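Local coordinates for protein transmembrane oligosaccharyl transferase (Archaeoglobus fulgidus, PDB 3WAJ) that belongs to the STT3/AglB oligosaccharyl transferase family and joins a multi-helical, GT-C-type transmembrane region to a C-terminal part built of helices and sheets, at residues G546-W551 against S586-E591; V605-S610 against V771-R776; S15-A20 against A136-A141. One frame throughout, in Å; residues are numbered along the deposited sequence.

Contact 1. Residues G546-W551 against S586-E591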
loop_
_atom_site.group_PDB
_atom_site.type_symbol
_atom_site.label_atom_id
_atom_site.label_comp_id
_atom_site.label_asym_id
_atom_site.label_seq_id
_atom_site.Cartn_x
_atom_site.Cartn_y
_atom_site.Cartn_z
ATOM N N GLY A 546 -1.290 -19.098 12.068
ATOM C CA GLY A 546 -1.230 -18.076 11.047
ATOM C C GLY A 546 -2.479 -18.026 10.193
ATOM O O GLY A 546 -3.224 -19.009 10.057
ATOM N N VAL A 547 -2.695 -16.852 9.612
ATOM C CA VAL A 547 -3.805 -16.607 8.727
ATOM C C VAL A 547 -3.234 -16.261 7.346
ATOM O O VAL A 547 -2.530 -15.254 7.177
ATOM C CB VAL A 547 -4.645 -15.459 9.249
ATOM C CG1 VAL A 547 -5.828 -15.167 8.290
ATOM C CG2 VAL A 547 -5.157 -15.780 10.646
ATOM N N ILE A 548 -3.539 -17.096 6.357
ATOM C CA ILE A 548 -2.969 -16.911 5.034
ATOM C C ILE A 548 -3.950 -16.285 4.030
ATOM O O ILE A 548 -5.096 -16.702 3.884
ATOM C CB ILE A 548 -2.360 -18.218 4.482
ATOM C CG1 ILE A 548 -1.461 -17.911 3.284
ATOM C CG2 ILE A 548 -3.438 -19.211 4.103
ATOM C CD1 ILE A 548 -0.362 -18.933 3.085
ATOM N N SER A 549 -3.469 -15.277 3.321
ATOM C CA SER A 549 -4.278 -14.551 2.361
ATOM C C SER A 549 -3.297 -13.780 1.481
ATOM O O SER A 549 -2.105 -13.787 1.739
ATOM C CB SER A 549 -5.219 -13.592 3.103
ATOM O OG SER A 549 -5.976 -12.824 2.182
ATOM N N TRP A 550 -3.779 -13.112 0.447
ATOM C CA TRP A 550 -2.878 -12.352 -0.410
ATOM C C TRP A 550 -2.218 -11.230 0.419
ATOM O O TRP A 550 -2.751 -10.838 1.467
ATOM C CB TRP A 550 -3.646 -11.803 -1.625
ATOM C CG TRP A 550 -2.784 -11.245 -2.732
ATOM C CD1 TRP A 550 -3.009 -10.095 -3.429
ATOM C CD2 TRP A 550 -1.567 -11.806 -3.270
ATOM N NE1 TRP A 550 -2.019 -9.902 -4.360
ATOM C CE2 TRP A 550 -1.120 -10.932 -4.285
ATOM C CE3 TRP A 550 -0.812 -12.955 -2.988
ATOM C CZ2 TRP A 550 0.046 -11.173 -5.031
ATOM C CZ3 TRP A 550 0.348 -13.188 -3.719
ATOM C CH2 TRP A 550 0.763 -12.303 -4.732
ATOM N N TRP A 551 -1.069 -10.719 -0.024
ATOM C CA TRP A 551 -0.292 -9.813 0.832
ATOM C C TRP A 551 -0.958 -8.454 1.056
ATOM O O TRP A 551 -0.731 -7.826 2.091
ATOM C CB TRP A 551 1.128 -9.634 0.297
ATOM C CG TRP A 551 1.228 -9.044 -1.085
ATOM C CD1 TRP A 551 1.295 -9.733 -2.263
ATOM C CD2 TRP A 551 1.328 -7.649 -1.432
ATOM N NE1 TRP A 551 1.417 -8.860 -3.321
ATOM C CE2 TRP A 551 1.431 -7.577 -2.844
ATOM C CE3 TRP A 551 1.325 -6.458 -0.691
ATOM C CZ2 TRP A 551 1.547 -6.355 -3.533
ATOM C CZ3 TRP A 551 1.433 -5.242 -1.374
ATOM C CH2 TRP A 551 1.545 -5.202 -2.784
ATOM N N SER A 586 2.738 -19.192 -3.183
ATOM C CA SER A 586 3.010 -20.617 -3.379
ATOM C C SER A 586 1.877 -21.439 -2.778
ATOM O O SER A 586 1.667 -22.598 -3.143
ATOM C CB SER A 586 4.353 -21.003 -2.758
ATOM O OG SER A 586 4.507 -20.386 -1.498
ATOM N N PHE A 587 1.137 -20.837 -1.853
ATOM C CA PHE A 587 -0.043 -21.511 -1.341
ATOM C C PHE A 587 -1.172 -21.441 -2.394
ATOM O O PHE A 587 -1.665 -22.471 -2.850
ATOM C CB PHE A 587 -0.457 -20.947 0.021
ATOM C CG PHE A 587 -1.692 -21.592 0.587
ATOM C CD1 PHE A 587 -1.613 -22.802 1.254
ATOM C CD2 PHE A 587 -2.945 -20.998 0.430
ATOM C CE1 PHE A 587 -2.762 -23.423 1.764
ATOM C CE2 PHE A 587 -4.099 -21.605 0.941
ATOM C CZ PHE A 587 -4.007 -22.816 1.604
ATOM N N PHE A 588 -1.543 -20.236 -2.816
ATOM C CA PHE A 588 -2.725 -20.063 -3.686
ATOM C C PHE A 588 -2.590 -20.527 -5.130
ATOM O O PHE A 588 -3.602 -20.791 -5.788
ATOM C CB PHE A 588 -3.262 -18.622 -3.642
ATOM C CG PHE A 588 -3.764 -18.214 -2.284
ATOM C CD1 PHE A 588 -4.992 -18.673 -1.814
ATOM C CD2 PHE A 588 -3.000 -17.390 -1.460
ATOM C CE1 PHE A 588 -5.461 -18.311 -0.535
ATOM C CE2 PHE A 588 -3.448 -17.023 -0.179
ATOM C CZ PHE A 588 -4.678 -17.483 0.286
ATOM N N THR A 589 -1.361 -20.629 -5.632
ATOM C CA THR A 589 -1.187 -21.135 -6.994
ATOM C C THR A 589 -0.730 -22.581 -6.996
ATOM O O THR A 589 -0.324 -23.112 -8.037
ATOM C CB THR A 589 -0.156 -20.345 -7.787
ATOM O OG1 THR A 589 1.127 -20.597 -7.222
ATOM C CG2 THR A 589 -0.468 -18.833 -7.776
ATOM N N ALA A 590 -0.751 -23.198 -5.819
ATOM C CA ALA A 590 -0.317 -24.581 -5.684
ATOM C C ALA A 590 -1.294 -25.467 -6.449
ATOM O O ALA A 590 -2.527 -25.344 -6.306
ATOM C CB ALA A 590 -0.249 -24.987 -4.229
ATOM N N GLU A 591 -0.742 -26.366 -7.253
ATOM C CA GLU A 591 -1.542 -27.152 -8.175
ATOM C C GLU A 591 -1.996 -28.501 -7.640
ATOM O O GLU A 591 -2.644 -29.259 -8.357
ATOM C CB GLU A 591 -0.813 -27.298 -9.502
ATOM C CG GLU A 591 -0.800 -26.003 -10.296
ATOM C CD GLU A 591 0.360 -25.926 -11.253
ATOM O OE1 GLU A 591 1.010 -26.970 -11.481
ATOM O OE2 GLU A 591 0.626 -24.817 -11.768
#
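Ile548 reaches from strand 546-548 into the angle between Phe587 and Phe588, the last two residues of helix 584-588. Its longer branch, with CG1 anti to the backbone N (chi1 -165°), brings Ile548 CD1 to 3.7 Å from Phe587 CB. The other branch makes a CH-pi contact, Ile548 CG2 lying 4.3 Å from the centroid of the Phe587 ring, over one face and offset toward the rim. Phe588 is turned differently: its CG lies anti to the carbonyl carbon (chi1 -64°), its side chain and that of Ile548 run alongside in opposite senses, and the ring meets the backbone at Ile548 and Ser549 with its edge. Phe588 CZ lies 3.6 Å from Ser549 CA and 3.7 Å from Ile548 O. The two aromatic rings also meet each other, with CD2 of Phe587 over the centre of the Phe588 ring. Ser549 OG is hydrogen-bonded to Val609 O. This is helix-on-sheet packing in the AglB core domain: strand 605-611 runs beside 546-548 and offers Val608 to Ile548 and both phenylalanines, helix 593-602 touches Phe587 through Ala596 and Val599, and Met622 of helix 619-627 packs on Phe588.

Contact 2. Residues V605-S610 against V771-R776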
loop_
_atom_site.group_PDB
_atom_site.type_symbol
_atom_site.label_atom_id
_atom_site.label_comp_id
_atom_site.label_asym_id
_atom_site.label_seq_id
_atom_site.Cartn_x
_atom_site.Cartn_y
_atom_site.Cartn_z
ATOM N N VAL A 605 -0.301 -22.441 9.247
ATOM C CA VAL A 605 -1.563 -21.738 9.045
ATOM C C VAL A 605 -2.737 -22.546 9.580
ATOM O O VAL A 605 -2.747 -23.776 9.512
ATOM C CB VAL A 605 -1.800 -21.261 7.581
ATOM C CG1 VAL A 605 -0.543 -21.384 6.738
ATOM C CG2 VAL A 605 -2.966 -21.994 6.949
ATOM N N LYS A 606 -3.715 -21.841 10.133
ATOM C CA LYS A 606 -4.939 -22.470 10.579
ATOM C C LYS A 606 -6.170 -21.903 9.837
ATOM O O LYS A 606 -7.220 -22.547 9.753
ATOM C CB LYS A 606 -5.093 -22.316 12.092
ATOM C CG LYS A 606 -6.219 -23.163 12.639
ATOM C CD LYS A 606 -6.475 -22.966 14.141
ATOM C CE LYS A 606 -7.349 -24.132 14.642
ATOM N NZ LYS A 606 -8.155 -23.756 15.825
ATOM N N TYR A 607 -6.038 -20.702 9.290
ATOM C CA TYR A 607 -7.122 -20.114 8.502
ATOM C C TYR A 607 -6.627 -19.543 7.197
ATOM O O TYR A 607 -5.507 -19.028 7.108
ATOM C CB TYR A 607 -7.870 -19.032 9.285
ATOM C CG TYR A 607 -8.462 -19.586 10.542
ATOM C CD1 TYR A 607 -9.697 -20.220 10.514
ATOM C CD2 TYR A 607 -7.767 -19.531 11.746
ATOM C CE1 TYR A 607 -10.247 -20.758 11.649
ATOM C CE2 TYR A 607 -8.309 -20.066 12.903
ATOM C CZ TYR A 607 -9.552 -20.685 12.843
ATOM O OH TYR A 607 -10.118 -21.235 13.968
ATOM N N VAL A 608 -7.478 -19.662 6.187
ATOM C CA VAL A 608 -7.234 -19.088 4.874
ATOM C C VAL A 608 -8.343 -18.051 4.656
ATOM O O VAL A 608 -9.512 -18.327 4.935
ATOM C CB VAL A 608 -7.342 -20.168 3.772
ATOM C CG1 VAL A 608 -6.970 -19.593 2.406
ATOM C CG2 VAL A 608 -6.481 -21.395 4.104
ATOM N N VAL A 609 -7.983 -16.861 4.182
ATOM C CA VAL A 609 -8.977 -15.870 3.780
ATOM C C VAL A 609 -8.802 -15.544 2.298
ATOM O O VAL A 609 -7.719 -15.116 1.861
ATOM C CB VAL A 609 -8.879 -14.572 4.595
ATOM C CG1 VAL A 609 -9.987 -13.606 4.169
ATOM C CG2 VAL A 609 -8.944 -14.854 6.109
ATOM N N SER A 610 -9.864 -15.751 1.520
ATOM C CA SER A 610 -9.790 -15.578 0.074
ATOM C C SER A 610 -10.904 -14.674 -0.408
ATOM O O SER A 610 -12.054 -14.772 0.055
ATOM C CB SER A 610 -9.867 -16.947 -0.624
ATOM O OG SER A 610 -10.146 -16.828 -2.009
ATOM N N VAL A 771 -15.949 -12.296 0.253
ATOM C CA VAL A 771 -14.887 -12.794 1.122
ATOM C C VAL A 771 -15.280 -14.146 1.692
ATOM O O VAL A 771 -16.404 -14.318 2.152
ATOM C CB VAL A 771 -14.606 -11.825 2.283
ATOM C CG1 VAL A 771 -13.424 -12.330 3.117
ATOM C CG2 VAL A 771 -14.311 -10.438 1.755
ATOM N N LYS A 772 -14.358 -15.105 1.648
ATOM C CA LYS A 772 -14.589 -16.432 2.222
ATOM C C LYS A 772 -13.466 -16.809 3.184
ATOM O O LYS A 772 -12.302 -16.529 2.921
ATOM C CB LYS A 772 -14.733 -17.491 1.125
ATOM C CG LYS A 772 -15.983 -17.332 0.289
ATOM C CD LYS A 772 -15.933 -18.279 -0.893
ATOM C CE LYS A 772 -16.881 -17.843 -1.990
ATOM N NZ LYS A 772 -17.057 -18.940 -2.963
ATOM N N ILE A 773 -13.830 -17.437 4.297
ATOM C CA ILE A 773 -12.852 -17.892 5.274
ATOM C C ILE A 773 -12.879 -19.416 5.388
ATOM O O ILE A 773 -13.936 -20.026 5.537
ATOM C CB ILE A 773 -13.134 -17.278 6.648
ATOM C CG1 ILE A 773 -13.090 -15.759 6.557
ATOM C CG2 ILE A 773 -12.141 -17.760 7.695
ATOM C CD1 ILE A 773 -13.492 -15.069 7.858
ATOM N N PHE A 774 -11.712 -20.032 5.332
ATOM C CA PHE A 774 -11.609 -21.471 5.497
ATOM C C PHE A 774 -10.733 -21.809 6.707
ATOM O O PHE A 774 -9.845 -21.032 7.084
ATOM C CB PHE A 774 -11.007 -22.094 4.241
ATOM C CG PHE A 774 -11.804 -21.828 2.994
ATOM C CD1 PHE A 774 -12.672 -22.795 2.491
ATOM C CD2 PHE A 774 -11.692 -20.611 2.321
ATOM C CE1 PHE A 774 -13.431 -22.560 1.335
ATOM C CE2 PHE A 774 -12.444 -20.367 1.154
ATOM C CZ PHE A 774 -13.315 -21.350 0.666
ATOM N N GLU A 775 -10.979 -22.972 7.307
ATOM C CA GLU A 775 -10.141 -23.468 8.389
ATOM C C GLU A 775 -9.317 -24.647 7.907
ATOM O O GLU A 775 -9.850 -25.589 7.303
ATOM C CB GLU A 775 -10.977 -23.918 9.597
ATOM C CG GLU A 775 -10.118 -24.338 10.787
ATOM C CD GLU A 775 -10.928 -24.894 11.943
ATOM O OE1 GLU A 775 -12.104 -25.278 11.726
ATOM O OE2 GLU A 775 -10.379 -24.956 13.071
ATOM N N ARG A 776 -8.015 -24.597 8.172
ATOM C CA ARG A 776 -7.160 -25.742 7.888
ATOM C C ARG A 776 -7.311 -26.741 9.033
ATOM O O ARG A 776 -7.286 -26.378 10.211
ATOM C CB ARG A 776 -5.701 -25.321 7.706
ATOM C CG ARG A 776 -4.763 -26.481 7.474
ATOM C CD ARG A 776 -3.396 -26.040 6.952
ATOM N NE ARG A 776 -2.536 -27.213 6.850
ATOM C CZ ARG A 776 -1.576 -27.523 7.715
ATOM N NH1 ARG A 776 -1.303 -26.704 8.718
ATOM N NH2 ARG A 776 -0.875 -28.642 7.556
HETATM O O HOH W 1 -11.339 -24.882 15.832
#
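Val608 and Phe774 form a hydrogen-bonded pair where strands 605-611 and 771-776 run antiparallel, next to each other in a mixed five-stranded sheet. Phe774 N meets Val608 O at 2.8 Å, and Val608 N returns a bond to Phe774 O. Ser610 and Lys772 repeat this pairing two residues on. On the face carrying the non-hydrogen-bonded pairs Tyr607/Glu775 and Val609/Ile773, Glu775 runs alongside the Tyr607 ring, pointing the same way. Its CG is anti to the backbone N (chi1 -175°) and the chain stays extended beyond it. Glu775 CB starts 3.8 Å from Tyr607 CE1. Next, Glu775 CG lies 3.7 Å from Tyr607 CE1. The same methylene also rests against the backbone oxygen of Lys606. At CD the carboxylate opens in a plane only 7° from that of the tyrosine ring. OE1 is taken by a salt bridge to Arg694, whereas Glu775 OE2 accepts from Gln859 NE2 and faces Lys606 NZ across a long salt bridge of 3.7 Å. A water donates to Glu775 OE2 at 2.9 Å and accepts a weak bond from Lys606 NZ, so it closes a triangle with the ion pair. At the tip of the tyrosine, Tyr607 OH is hydrogen-bonded to Tyr832 OH. At the far end of the pairing Arg776 N bonds to Lys606 O from above the carbonyl plane, 46° out of it. The Arg776 guanidinium is held by Glu597 and Glu601, and Arg776 NH1 adds a weak, nearly straight bond of 3.4 Å to Val605 O, which lies at the guanidinium edge.

Contact 3. Residues S15-A20 against A136-A141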
loop_
_atom_site.group_PDB
_atom_site.type_symbol
_atom_site.label_atom_id
_atom_site.label_comp_id
_atom_site.label_asym_id
_atom_site.label_seq_id
_atom_site.Cartn_x
_atom_site.Cartn_y
_atom_site.Cartn_z
ATOM N N SER A 15 -7.016 37.704 5.610
ATOM C CA SER A 15 -5.936 37.329 4.707
ATOM C C SER A 15 -6.346 36.168 3.807
ATOM O O SER A 15 -7.244 35.394 4.144
ATOM C CB SER A 15 -4.667 36.983 5.493
ATOM O OG SER A 15 -4.975 36.235 6.657
ATOM N N VAL A 16 -5.679 36.059 2.661
ATOM C CA VAL A 16 -5.938 34.992 1.695
ATOM C C VAL A 16 -5.549 33.603 2.240
ATOM O O VAL A 16 -5.933 32.574 1.674
ATOM C CB VAL A 16 -5.188 35.264 0.376
ATOM C CG1 VAL A 16 -5.939 34.671 -0.799
ATOM C CG2 VAL A 16 -5.013 36.756 0.176
ATOM N N LEU A 17 -4.797 33.590 3.344
ATOM C CA LEU A 17 -4.367 32.356 4.013
ATOM C C LEU A 17 -5.455 31.773 4.920
ATOM O O LEU A 17 -5.190 30.900 5.755
ATOM C CB LEU A 17 -3.090 32.589 4.826
ATOM C CG LEU A 17 -1.866 33.109 4.079
ATOM C CD1 LEU A 17 -0.612 32.931 4.927
ATOM C CD2 LEU A 17 -1.722 32.419 2.734
ATOM N N VAL A 18 -6.680 32.258 4.752
ATOM C CA VAL A 18 -7.819 31.672 5.442
ATOM C C VAL A 18 -8.825 31.105 4.432
ATOM O O VAL A 18 -9.550 30.166 4.747
ATOM C CB VAL A 18 -8.484 32.671 6.415
ATOM C CG1 VAL A 18 -9.305 31.925 7.465
ATOM C CG2 VAL A 18 -7.432 33.520 7.097
ATOM N N ILE A 19 -8.842 31.655 3.218
ATOM C CA ILE A 19 -9.748 31.185 2.163
ATOM C C ILE A 19 -9.381 29.785 1.683
ATOM O O ILE A 19 -10.179 28.848 1.780
ATOM C CB ILE A 19 -9.743 32.121 0.931
ATOM C CG1 ILE A 19 -10.229 33.518 1.319
ATOM C CG2 ILE A 19 -10.594 31.532 -0.198
ATOM C CD1 ILE A 19 -11.544 33.507 2.076
ATOM N N ALA A 20 -8.169 29.662 1.149
ATOM C CA ALA A 20 -7.629 28.376 0.720
ATOM C C ALA A 20 -7.652 27.357 1.861
ATOM O O ALA A 20 -7.945 26.187 1.636
ATOM C CB ALA A 20 -6.221 28.553 0.181
ATOM N N ALA A 136 3.772 36.200 -4.373
ATOM C CA ALA A 136 3.877 34.818 -4.854
ATOM C C ALA A 136 3.513 33.799 -3.766
ATOM O O ALA A 136 2.887 32.777 -4.041
ATOM C CB ALA A 136 5.273 34.541 -5.388
ATOM N N ALA A 137 3.901 34.100 -2.532
ATOM C CA ALA A 137 3.717 33.189 -1.409
ATOM C C ALA A 137 2.260 32.986 -1.014
ATOM O O ALA A 137 1.931 32.056 -0.276
ATOM C CB ALA A 137 4.525 33.664 -0.232
ATOM N N VAL A 138 1.394 33.864 -1.507
ATOM C CA VAL A 138 -0.034 33.790 -1.218
ATOM C C VAL A 138 -0.748 32.956 -2.281
ATOM O O VAL A 138 -1.570 32.089 -1.959
ATOM C CB VAL A 138 -0.643 35.203 -1.092
ATOM C CG1 VAL A 138 -2.078 35.228 -1.578
ATOM C CG2 VAL A 138 -0.549 35.685 0.344
ATOM N N ILE A 139 -0.414 33.212 -3.542
ATOM C CA ILE A 139 -0.895 32.384 -4.636
ATOM C C ILE A 139 -0.424 30.948 -4.396
ATOM O O ILE A 139 -1.115 29.982 -4.729
ATOM C CB ILE A 139 -0.347 32.881 -5.976
ATOM C CG1 ILE A 139 -0.390 34.407 -6.029
ATOM C CG2 ILE A 139 -1.127 32.272 -7.122
ATOM C CD1 ILE A 139 0.301 35.009 -7.237
ATOM N N ALA A 140 0.756 30.838 -3.792
ATOM C CA ALA A 140 1.369 29.559 -3.465
ATOM C C ALA A 140 0.512 28.756 -2.505
ATOM O O ALA A 140 0.143 27.615 -2.792
ATOM C CB ALA A 140 2.733 29.787 -2.870
ATOM N N ALA A 141 0.214 29.358 -1.358
ATOM C CA ALA A 141 -0.569 28.695 -0.329
ATOM C C ALA A 141 -1.950 28.310 -0.848
ATOM O O ALA A 141 -2.559 27.361 -0.356
ATOM C CB ALA A 141 -0.687 29.578 0.888
#
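Val16 and Leu17, close to the first modelled residue of the chain, lean on Val138 and Ala141 of helix 134-144. The two valines meet at about a right angle. CG1 of Val138 points into the branch point of Val16, 3.7 Å from its CB and equally close to its CG2, with the CG1 methyl of Val16 slightly farther away. Val138 adopts a chi1 of 147°, displaced from a staggered position, while its second methyl, Val138 CG2, comes within 4.2 Å of Leu17 CD2. Leu17 sets out across the helix rather than at it, and the approach is made by its tip. With CG anti to the carbonyl carbon (chi1 -58°) and chi2 at -165°, Leu17 CD2 comes 3.5 Å from Ala141 CB. Ala20 completes the first shell by laying its methyl against the backbone oxygen of Ala141, Ala20 CB to Ala141 O 3.9 Å.

Behind these side chains, Val16 and Leu17 are the central residues of a type I beta turn from Ser15 to Val18, closed by Val18 N on Ser15 O. On the other side, Ala140 N bonds to Ala136 O within the helix, and Ala136 N bonds to Asp133 OD1 near its start. Farther out, helix 121-131 touches Ala137 and Ala140 through Tyr125, Thr128 and Arg129, while helix 429-446 packs on Ala136, Ile139 and Ala140. The contact therefore joins the first modelled residues to a helix already embedded in the STT3 N-terminal helical bundle. All its side-chain pairs are aliphatic, with no polar bond between the segments, so attraction rests chiefly on van der Waals packing of aliphatic groups, consistent with a place in the membrane-embedded helical part of the family.

How the contacts relate
Contacts 1 and 2 are parts of one structure, their centres 10 Å apart. Strands 546-548 and 605-611 are neighbours in the same sheet, probably hydrogen-bonded through Ile548 N to Tyr607 O at 2.9 Å, and Phe588 CE1 packs 3.5 Å from Val608 CG1. The sheet thus carries the helix end of contact 1 on one strand pair and continues into the pairing of contact 2. Contact 3 lies on the other side of the chain's centre, its centre about 51 Å from that of contact 1 and 52 Å from that of contact 2. The zinc ion, bound by Asp47, Asp161 and His163, takes no ligand from any of the three contacts.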